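Local coordinates for uncharacterized protein (Nitrosomonas europaea, PDB 6M0Q) that is of unknown function itself but associates with hydroxylamine oxidoreductase as a small subunit of the enzyme complex, at residues S29-I33 with A79-S83; K36-D40 with S55-V59. All blocks are in the same frame, centred on the assembly; numbering follows the deposited sequence.

Contact 1. Residues S29-I33 with A79-S83; sequences SLAPI and AREQS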
# COMPACT_ATOMS: atom_id res chain seq x y z
N SER B 29 -34.96 -3.46 -18.86
CA SER B 29 -33.62 -4.03 -18.89
C SER B 29 -33.11 -4.24 -20.31
O SER B 29 -33.88 -4.54 -21.24
CB SER B 29 -33.58 -5.36 -18.15
OG SER B 29 -33.64 -5.16 -16.76
N LEU B 30 -31.80 -4.12 -20.47
CA LEU B 30 -31.14 -4.47 -21.71
C LEU B 30 -30.97 -5.98 -21.82
O LEU B 30 -30.58 -6.65 -20.85
CB LEU B 30 -29.76 -3.81 -21.76
CG LEU B 30 -29.45 -2.62 -22.65
CD1 LEU B 30 -30.69 -1.90 -23.17
CD2 LEU B 30 -28.50 -1.70 -21.88
N ALA B 31 -31.26 -6.52 -23.00
CA ALA B 31 -30.95 -7.92 -23.25
C ALA B 31 -29.45 -8.13 -23.07
O ALA B 31 -28.65 -7.31 -23.55
CB ALA B 31 -31.39 -8.33 -24.66
N PRO B 32 -29.03 -9.15 -22.34
CA PRO B 32 -27.60 -9.26 -22.03
C PRO B 32 -26.79 -9.52 -23.28
O PRO B 32 -27.25 -10.15 -24.24
CB PRO B 32 -27.54 -10.44 -21.05
CG PRO B 32 -28.89 -10.45 -20.43
CD PRO B 32 -29.82 -10.12 -21.57
N ILE B 33 -25.59 -8.96 -23.29
CA ILE B 33 -24.60 -9.22 -24.32
C ILE B 33 -23.30 -9.46 -23.57
O ILE B 33 -22.90 -8.64 -22.73
CB ILE B 33 -24.46 -8.07 -25.33
CG1 ILE B 33 -25.82 -7.72 -25.94
CG2 ILE B 33 -23.40 -8.41 -26.41
CD1 ILE B 33 -25.80 -6.55 -26.91
N ALA B 79 -29.99 -8.88 -30.12
CA ALA B 79 -30.14 -8.50 -28.72
C ALA B 79 -30.80 -7.13 -28.59
O ALA B 79 -31.61 -6.91 -27.68
CB ALA B 79 -28.78 -8.51 -28.01
N ARG B 80 -30.46 -6.20 -29.48
CA ARG B 80 -31.11 -4.89 -29.49
C ARG B 80 -32.59 -4.99 -29.85
O ARG B 80 -33.40 -4.25 -29.30
CB ARG B 80 -30.39 -3.95 -30.46
CG ARG B 80 -28.91 -3.77 -30.19
CD ARG B 80 -28.66 -2.95 -28.95
NE ARG B 80 -27.24 -2.86 -28.59
CZ ARG B 80 -26.36 -2.10 -29.24
NH1 ARG B 80 -26.74 -1.38 -30.30
NH2 ARG B 80 -25.10 -2.06 -28.83
N GLU B 81 -32.95 -5.90 -30.78
CA GLU B 81 -34.36 -6.16 -31.05
C GLU B 81 -35.07 -6.66 -29.80
O GLU B 81 -36.16 -6.19 -29.47
CB GLU B 81 -34.51 -7.17 -32.19
CG GLU B 81 -34.08 -6.65 -33.57
CD GLU B 81 -33.81 -7.76 -34.60
OE1 GLU B 81 -34.17 -8.93 -34.34
OE2 GLU B 81 -33.24 -7.45 -35.68
N GLN B 82 -34.46 -7.62 -29.10
CA GLN B 82 -35.07 -8.13 -27.88
C GLN B 82 -35.14 -7.05 -26.79
O GLN B 82 -36.05 -7.09 -25.95
CB GLN B 82 -34.31 -9.36 -27.38
CG GLN B 82 -34.86 -9.97 -26.10
CD GLN B 82 -33.97 -11.08 -25.54
OE1 GLN B 82 -33.16 -11.67 -26.26
NE2 GLN B 82 -34.12 -11.36 -24.24
N SER B 83 -34.22 -6.08 -26.80
CA SER B 83 -34.26 -5.01 -25.80
C SER B 83 -35.44 -4.07 -26.03
O SER B 83 -36.00 -3.53 -25.07
CB SER B 83 -32.94 -4.21 -25.79
OG SER B 83 -31.83 -4.97 -25.30
O HOH W 1 -28.97 -5.15 -25.47

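Contact 2. Residues K36-D40 with S55-V59; sequences KDMLD and SHTEV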
# COMPACT_ATOMS: atom_id res chain seq x y z
N LYS B 36 -17.28 -10.53 -24.42
CA LYS B 36 -16.53 -10.84 -25.64
C LYS B 36 -17.29 -10.38 -26.88
O LYS B 36 -16.67 -9.96 -27.87
CB LYS B 36 -16.23 -12.33 -25.74
CG LYS B 36 -17.45 -13.22 -25.76
CD LYS B 36 -17.03 -14.66 -25.88
CE LYS B 36 -16.47 -14.93 -27.26
NZ LYS B 36 -17.57 -14.86 -28.26
N ASP B 37 -18.62 -10.44 -26.83
CA ASP B 37 -19.41 -9.98 -27.96
C ASP B 37 -19.40 -8.46 -28.07
O ASP B 37 -19.34 -7.91 -29.17
CB ASP B 37 -20.85 -10.50 -27.88
CG ASP B 37 -20.97 -12.00 -28.20
OD1 ASP B 37 -21.99 -12.60 -27.80
OD2 ASP B 37 -20.06 -12.57 -28.85
N MET B 38 -19.46 -7.76 -26.93
CA MET B 38 -19.29 -6.30 -26.93
C MET B 38 -17.95 -5.92 -27.53
O MET B 38 -17.86 -5.00 -28.36
CB MET B 38 -19.40 -5.76 -25.50
CG MET B 38 -20.81 -5.78 -24.91
SD MET B 38 -21.98 -4.81 -25.90
CE MET B 38 -21.36 -3.13 -25.67
N LEU B 39 -16.89 -6.61 -27.12
CA LEU B 39 -15.57 -6.36 -27.67
C LEU B 39 -15.57 -6.57 -29.18
O LEU B 39 -15.10 -5.71 -29.93
CB LEU B 39 -14.55 -7.27 -27.00
CG LEU B 39 -14.22 -6.65 -25.64
CD1 LEU B 39 -13.59 -7.68 -24.76
CD2 LEU B 39 -13.32 -5.42 -25.84
N ASP B 40 -16.08 -7.72 -29.64
CA ASP B 40 -16.10 -8.00 -31.07
C ASP B 40 -16.94 -6.97 -31.81
O ASP B 40 -16.58 -6.54 -32.91
CB ASP B 40 -16.62 -9.41 -31.31
CG ASP B 40 -15.67 -10.47 -30.73
OD1 ASP B 40 -14.55 -10.07 -30.33
OD2 ASP B 40 -16.03 -11.67 -30.68
N SER B 55 -10.54 -11.65 -32.36
CA SER B 55 -11.17 -11.56 -31.06
C SER B 55 -10.25 -10.77 -30.13
O SER B 55 -9.03 -10.74 -30.31
CB SER B 55 -11.42 -12.95 -30.50
OG SER B 55 -11.87 -12.88 -29.14
N HIS B 56 -10.85 -10.14 -29.13
CA HIS B 56 -10.06 -9.52 -28.06
C HIS B 56 -9.87 -10.45 -26.88
O HIS B 56 -9.14 -10.09 -25.95
CB HIS B 56 -10.70 -8.20 -27.58
CG HIS B 56 -10.43 -7.04 -28.49
ND1 HIS B 56 -11.02 -6.90 -29.73
CD2 HIS B 56 -9.61 -5.97 -28.34
CE1 HIS B 56 -10.58 -5.79 -30.30
NE2 HIS B 56 -9.73 -5.20 -29.47
N THR B 57 -10.47 -11.64 -26.88
CA THR B 57 -10.47 -12.46 -25.67
C THR B 57 -10.30 -13.96 -25.90
O THR B 57 -9.96 -14.66 -24.95
CB THR B 57 -11.78 -12.25 -24.89
OG1 THR B 57 -12.85 -12.66 -25.73
CG2 THR B 57 -11.99 -10.79 -24.55
N GLU B 58 -10.54 -14.48 -27.11
CA GLU B 58 -10.66 -15.92 -27.33
C GLU B 58 -9.48 -16.45 -28.11
O GLU B 58 -9.15 -15.94 -29.20
CB GLU B 58 -11.94 -16.28 -28.08
CG GLU B 58 -13.19 -15.67 -27.49
CD GLU B 58 -13.33 -15.97 -26.01
OE1 GLU B 58 -13.44 -15.00 -25.21
OE2 GLU B 58 -13.33 -17.17 -25.64
N VAL B 59 -8.87 -17.50 -27.56
CA VAL B 59 -7.81 -18.25 -28.20
C VAL B 59 -8.31 -19.67 -28.36
O VAL B 59 -8.76 -20.28 -27.39
CB VAL B 59 -6.53 -18.20 -27.35
CG1 VAL B 59 -5.45 -19.17 -27.92
CG2 VAL B 59 -6.04 -16.77 -27.27
O HOH W 2 -14.37 -13.38 -29.54
O HOH W 3 -13.43 -10.38 -27.96
O HOH W 4 -12.64 -8.38 -31.08

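Contact 1. Residues S29-I33 with A79-S83
The last turn of helix 69-83 is met by the extended N-terminal segment 29-33. A79 opens the contact: as a small residue it lets the loop come close to the helix, its CB lying 3.7 Å from I33 CG1 and 4.3 Å from A31 CB, while its O is 3.3 Å from A31 CB. I33 N hydrogen-bonds an acidic side chain of the hydroxylamine oxidoreductase chain. R80 starts out pointing away, yet its long side chain bends back until NE is 4.3 Å from I33 CD1. The guanidinium is engaged by the C-terminal carboxylate of Y91 in a salt bridge and by the W87 ring in a cation-pi contact. Q82, more exposed, lays its CD 3.9 Å from A31 CB. S83 supplies the polar link: A31 N donates to S83 OG at 2.8 Å, and water 1, 2.9 Å from both A31 O and S83 OG, joins the same two residues again. A31, with only a methyl, lets backbone and helix approach this closely. The irregular segment thus has A31 N bonded to a serine hydroxyl and A31 O to a water on it, while A31, I33 and A79 supply apolar packing.

Contact 2. Residues K36-D40 with S55-V59
K36 approaches with its aliphatic portion: CB lies 3.4 Å from T57 OG1 and CE 3.4 Å from E58 CG, so the methylenes of a long lysine rest against T57 of the corner and E58 just after it. Its NZ forms a salt bridge with D37 OD2 at 3.4 Å, the hydrogen bond within it being weak. L39 suits the apolar centre; its CB is 4.0 Å from H56 CB and its CD1 3.5 Å from T57 CG2. Segment 55-59 turns a corner here, between strands 52-55 and 58-60, which flank strand 63-68 in an antiparallel sheet. S55 OG shapes that corner, accepting from T57 N at 2.9 Å (an ST turn) and from E58 N at 2.9 Å (an ST motif), while T57 OG1 donates to E58 OE1 at a very short 2.5 Å. D40, set sideways but with its carboxylate reaching the corner, meets it through three bound waters; a buried aspartate suits this place because its two oxygens accept from all three. Water 2 donates to D40 OD2 at 2.6 Å and lies 2.6 Å from S55 OG. Water 3 donates to D40 OD1 at 2.6 Å and to T57 OG1 at 3.2 Å, and accepts from H56 N at 2.8 Å; water 4 bridges D40 OD1 at 2.7 Å and H56 ND1 at 2.6 Å. H56 and T57 also pack against two hydroxylamine oxidoreductase chains.

From the N terminus, the chain first passes through 29-33, whose partner 79-83 arrives only at the end of helix 69-83, so contact 1 encloses 45 residues. Within that span, contact 2 closes a shorter loop of 14 residues, joining helix 35-43 to the corner between strands 52-55 and 58-60. The C44-C69 disulfide starts inside the loop of contact 2 and ends beyond it, crossing that contact while remaining within contact 1. Although their centres are about 18 Å apart, the two contacts touch where I33 CG2 meets M38 SD at 3.9 Å. Together they tie the N-terminal loop to the last helix and the first helix to the sheet.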